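Intracellular protein transport protein USO1 (Saccharomyces cerevisiae S288c, PDB 6LSU) is required for protein transport from the endoplasmic reticulum to the Golgi complex, as a homodimeric tether with globular heads and a long coiled-coil tail. Local coordinates at residues S406-W411 and R429-Y434. Residues are numbered along the deposited sequence; the frame is centred on the assembly and turned at random.
Sequences SILINW and RLLKAY
Leu408 meets both Leu430 and Leu431; Leu408 and Ile409 on one side and Leu430 and Leu431 on the other form the seam between 406-411 and 429-434, a compact example of helical segments joined by hydrocarbon contacts. Followed outward, Leu408 passes from Leu431 at its base to Leu430 at its tip, with CD1 touching both. Its CB lies 3.9 Å from CG of Leu431, with CD1 of that leucine almost as near. Past CG the two methyls turn mainly to Leu430: Leu408 CD1 comes to 3.7 Å from Leu430 CD2, and Leu408 CD2 touches the same methyl at 3.8 Å, while Leu408 CD1 also keeps Leu431 CG at 4.0 Å. The side chains of Leu408 and Leu430 cross at about a right angle, and one methyl of Leu430, CD2, touches both branches of its partner. Leu430 presents that methyl with CG trans to its backbone nitrogen (chi1 175°), whereas in Leu431 CG lies trans to the carbonyl carbon (chi1 -86°).

Leu431 also turns its forked end on Ile409, whose CG1 sits 3.9 Å from Leu431 CD1 and 4.1 Å from Leu431 CD2. Replacing Leu431 with an alanine would probably leave a gap beside Leu408 CB and deprive Ile409 CG1 of its partner methyls. Leu359 of helix 354-366 packs against both Leu408 and Leu430, bringing a third helix to the seam, while Val405 and Met412 extend the apolar surroundings of Leu431.

The axes of the two short segments come within 10.3 Å at an angle of 141°, a roughly antiparallel course, with Leu408 and Leu431 closest in the backbone. Both segments belong to ARM 7 and lie on the successive helices 404-414 and 421-435, the buried helix-on-helix packing characteristic of the armadillo-type alpha-solenoid in the globular head of this tether.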
ATOM      1  N   SER A 406      13.684   8.297 -17.377  1.00 58.37           N
ATOM      2  CA  SER A 406      15.125   8.388 -17.013  1.00 60.19           C
ATOM      3  C   SER A 406      15.313   8.419 -15.481  1.00 55.54           C
ATOM      4  O   SER A 406      16.071   7.554 -14.971  1.00 59.02           O
ATOM      5  CB  SER A 406      15.756   9.597 -17.701  1.00 59.51           C
ATOM      6  OG  SER A 406      15.798   9.351 -19.101  1.00 61.01           O
ATOM      7  N   ILE A 407      14.631   9.303 -14.743  1.00 53.90           N
ATOM      8  CA  ILE A 407      14.760   9.363 -13.247  1.00 52.48           C
ATOM      9  C   ILE A 407      14.399   8.007 -12.632  1.00 49.70           C
ATOM     10  O   ILE A 407      14.992   7.610 -11.711  1.00 52.50           O
ATOM     11  CB  ILE A 407      13.916  10.473 -12.623  1.00 56.97           C
ATOM     12  CG1 ILE A 407      14.206  11.823 -13.273  1.00 61.19           C
ATOM     13  CG2 ILE A 407      14.155  10.550 -11.107  1.00 56.97           C
ATOM     14  CD1 ILE A 407      13.519  12.920 -12.586  1.00 63.07           C
ATOM     15  N   LEU A 408      13.376   7.337 -13.119  1.00 54.80           N
ATOM     16  CA  LEU A 408      12.968   6.048 -12.546  1.00 53.36           C
ATOM     17  C   LEU A 408      14.147   5.072 -12.660  1.00 50.86           C
ATOM     18  O   LEU A 408      14.503   4.460 -11.689  1.00 50.24           O
ATOM     19  CB  LEU A 408      11.721   5.531 -13.267  1.00 49.16           C
ATOM     20  CG  LEU A 408      10.450   6.298 -12.934  1.00 49.27           C
ATOM     21  CD1 LEU A 408       9.282   5.717 -13.702  1.00 54.52           C
ATOM     22  CD2 LEU A 408      10.106   6.253 -11.450  1.00 49.41           C
ATOM     23  N   ILE A 409      14.704   4.968 -13.848  1.00 53.38           N
ATOM     24  CA  ILE A 409      15.779   3.995 -14.172  1.00 54.80           C
ATOM     25  C   ILE A 409      16.997   4.355 -13.348  1.00 54.31           C
ATOM     26  O   ILE A 409      17.607   3.481 -12.767  1.00 51.83           O
ATOM     27  CB  ILE A 409      16.059   4.003 -15.674  1.00 55.96           C
ATOM     28  CG1 ILE A 409      14.844   3.415 -16.410  1.00 57.96           C
ATOM     29  CG2 ILE A 409      17.327   3.208 -15.936  1.00 59.75           C
ATOM     30  CD1 ILE A 409      14.922   3.490 -17.926  1.00 57.20           C
ATOM     31  N   ASN A 410      17.241   5.644 -13.215  1.00 52.51           N
ATOM     32  CA  ASN A 410      18.394   6.102 -12.445  1.00 52.17           C
ATOM     33  C   ASN A 410      18.177   5.725 -10.981  1.00 53.39           C
ATOM     34  O   ASN A 410      19.118   5.239 -10.342  1.00 62.89           O
ATOM     35  CB  ASN A 410      18.553   7.594 -12.672  1.00 61.91           C
ATOM     36  CG  ASN A 410      19.654   8.093 -11.793  1.00 56.24           C
ATOM     37  OD1 ASN A 410      19.396   8.472 -10.657  1.00 61.15           O
ATOM     38  ND2 ASN A 410      20.852   7.938 -12.307  1.00 57.76           N
ATOM     39  N   TRP A 411      17.004   5.983 -10.442  1.00 53.09           N
ATOM     40  CA  TRP A 411      16.739   5.783  -8.999  1.00 57.05           C
ATOM     41  C   TRP A 411      16.771   4.299  -8.723  1.00 53.82           C
ATOM     42  O   TRP A 411      17.490   3.896  -7.768  1.00 52.87           O
ATOM     43  CB  TRP A 411      15.401   6.380  -8.572  1.00 60.78           C
ATOM     44  CG  TRP A 411      15.509   7.832  -8.270  1.00 54.84           C
ATOM     45  CD1 TRP A 411      16.467   8.691  -8.696  1.00 56.96           C
ATOM     46  CD2 TRP A 411      14.586   8.609  -7.503  1.00 57.22           C
ATOM     47  NE1 TRP A 411      16.208   9.958  -8.243  1.00 55.77           N
ATOM     48  CE2 TRP A 411      15.080   9.922  -7.477  1.00 53.88           C
ATOM     49  CE3 TRP A 411      13.419   8.307  -6.811  1.00 61.02           C
ATOM     50  CZ2 TRP A 411      14.414  10.944  -6.832  1.00 59.28           C
ATOM     51  CZ3 TRP A 411      12.777   9.317  -6.144  1.00 62.08           C
ATOM     52  CH2 TRP A 411      13.267  10.617  -6.157  1.00 60.90           C
ATOM     53  N   ARG A 429       8.178  -1.068 -10.144  1.00 47.25           N
ATOM     54  CA  ARG A 429       6.738  -1.339 -10.346  1.00 52.49           C
ATOM     55  C   ARG A 429       6.094  -0.257 -11.240  1.00 51.97           C
ATOM     56  O   ARG A 429       5.244  -0.637 -12.065  1.00 48.02           O
ATOM     57  CB  ARG A 429       6.054  -1.431  -8.987  1.00 55.36           C
ATOM     58  CG  ARG A 429       6.583  -2.586  -8.151  1.00 66.55           C
ATOM     59  CD  ARG A 429       5.802  -3.871  -8.299  1.00 80.09           C
ATOM     60  NE  ARG A 429       4.503  -3.546  -7.747  1.00 98.33           N
ATOM     61  CZ  ARG A 429       4.114  -3.764  -6.492  1.00115.25           C
ATOM     62  NH1 ARG A 429       4.904  -4.402  -5.638  1.00119.04           N
ATOM     63  NH2 ARG A 429       2.905  -3.368  -6.114  1.00117.07           N
ATOM     64  N   LEU A 430       6.521   1.006 -11.140  1.00 46.28           N
ATOM     65  CA  LEU A 430       5.953   2.108 -11.948  1.00 46.27           C
ATOM     66  C   LEU A 430       6.386   1.918 -13.395  1.00 53.04           C
ATOM     67  O   LEU A 430       5.501   1.958 -14.273  1.00 49.70           O
ATOM     68  CB  LEU A 430       6.398   3.473 -11.398  1.00 44.31           C
ATOM     69  CG  LEU A 430       5.976   4.681 -12.215  1.00 42.94           C
ATOM     70  CD1 LEU A 430       4.511   4.641 -12.602  1.00 42.86           C
ATOM     71  CD2 LEU A 430       6.283   5.950 -11.466  1.00 42.72           C
ATOM     72  N   LEU A 431       7.681   1.633 -13.606  1.00 57.16           N
ATOM     73  CA  LEU A 431       8.228   1.303 -14.938  1.00 50.16           C
ATOM     74  C   LEU A 431       7.439   0.144 -15.523  1.00 49.30           C
ATOM     75  O   LEU A 431       7.215   0.131 -16.791  1.00 51.41           O
ATOM     76  CB  LEU A 431       9.717   0.928 -14.806  1.00 56.82           C
ATOM     77  CG  LEU A 431      10.674   2.115 -14.843  1.00 56.07           C
ATOM     78  CD1 LEU A 431      12.042   1.699 -14.348  1.00 62.33           C
ATOM     79  CD2 LEU A 431      10.783   2.693 -16.242  1.00 58.51           C
ATOM     80  N   LYS A 432       7.125  -0.871 -14.732  1.00 50.41           N
ATOM     81  CA  LYS A 432       6.418  -2.043 -15.323  1.00 57.13           C
ATOM     82  C   LYS A 432       4.979  -1.617 -15.666  1.00 59.30           C
ATOM     83  O   LYS A 432       4.426  -2.165 -16.593  1.00 60.41           O
ATOM     84  CB  LYS A 432       6.492  -3.221 -14.365  1.00 55.76           C
ATOM     85  CG  LYS A 432       7.885  -3.787 -14.174  1.00 58.14           C
ATOM     86  CD  LYS A 432       7.806  -5.057 -13.378  1.00 56.52           C
ATOM     87  CE  LYS A 432       9.094  -5.465 -12.729  1.00 55.50           C
ATOM     88  NZ  LYS A 432       8.843  -6.686 -11.946  1.00 60.79           N
ATOM     89  N   ALA A 433       4.397  -0.678 -14.910  1.00 56.91           N
ATOM     90  CA  ALA A 433       3.027  -0.183 -15.116  1.00 56.37           C
ATOM     91  C   ALA A 433       3.043   0.614 -16.437  1.00 61.82           C
ATOM     92  O   ALA A 433       2.161   0.456 -17.366  1.00 55.25           O
ATOM     93  CB  ALA A 433       2.608   0.666 -13.951  1.00 61.12           C
ATOM     94  N   TYR A 434       4.099   1.377 -16.616  1.00 53.15           N
ATOM     95  CA  TYR A 434       4.308   2.152 -17.841  1.00 51.54           C
ATOM     96  C   TYR A 434       4.404   1.284 -19.095  1.00 56.95           C
ATOM     97  O   TYR A 434       3.860   1.616 -20.186  1.00 53.56           O
ATOM     98  CB  TYR A 434       5.558   2.956 -17.637  1.00 51.24           C
ATOM     99  CG  TYR A 434       6.086   3.616 -18.866  1.00 56.01           C
ATOM    100  CD1 TYR A 434       5.422   4.682 -19.425  1.00 57.56           C
ATOM    101  CD2 TYR A 434       7.332   3.270 -19.367  1.00 63.31           C
ATOM    102  CE1 TYR A 434       5.964   5.375 -20.491  1.00 61.26           C
ATOM    103  CE2 TYR A 434       7.899   3.966 -20.423  1.00 63.36           C
ATOM    104  CZ  TYR A 434       7.199   5.016 -20.992  1.00 60.11           C
ATOM    105  OH  TYR A 434       7.686   5.699 -22.053  1.00 60.25           O
TER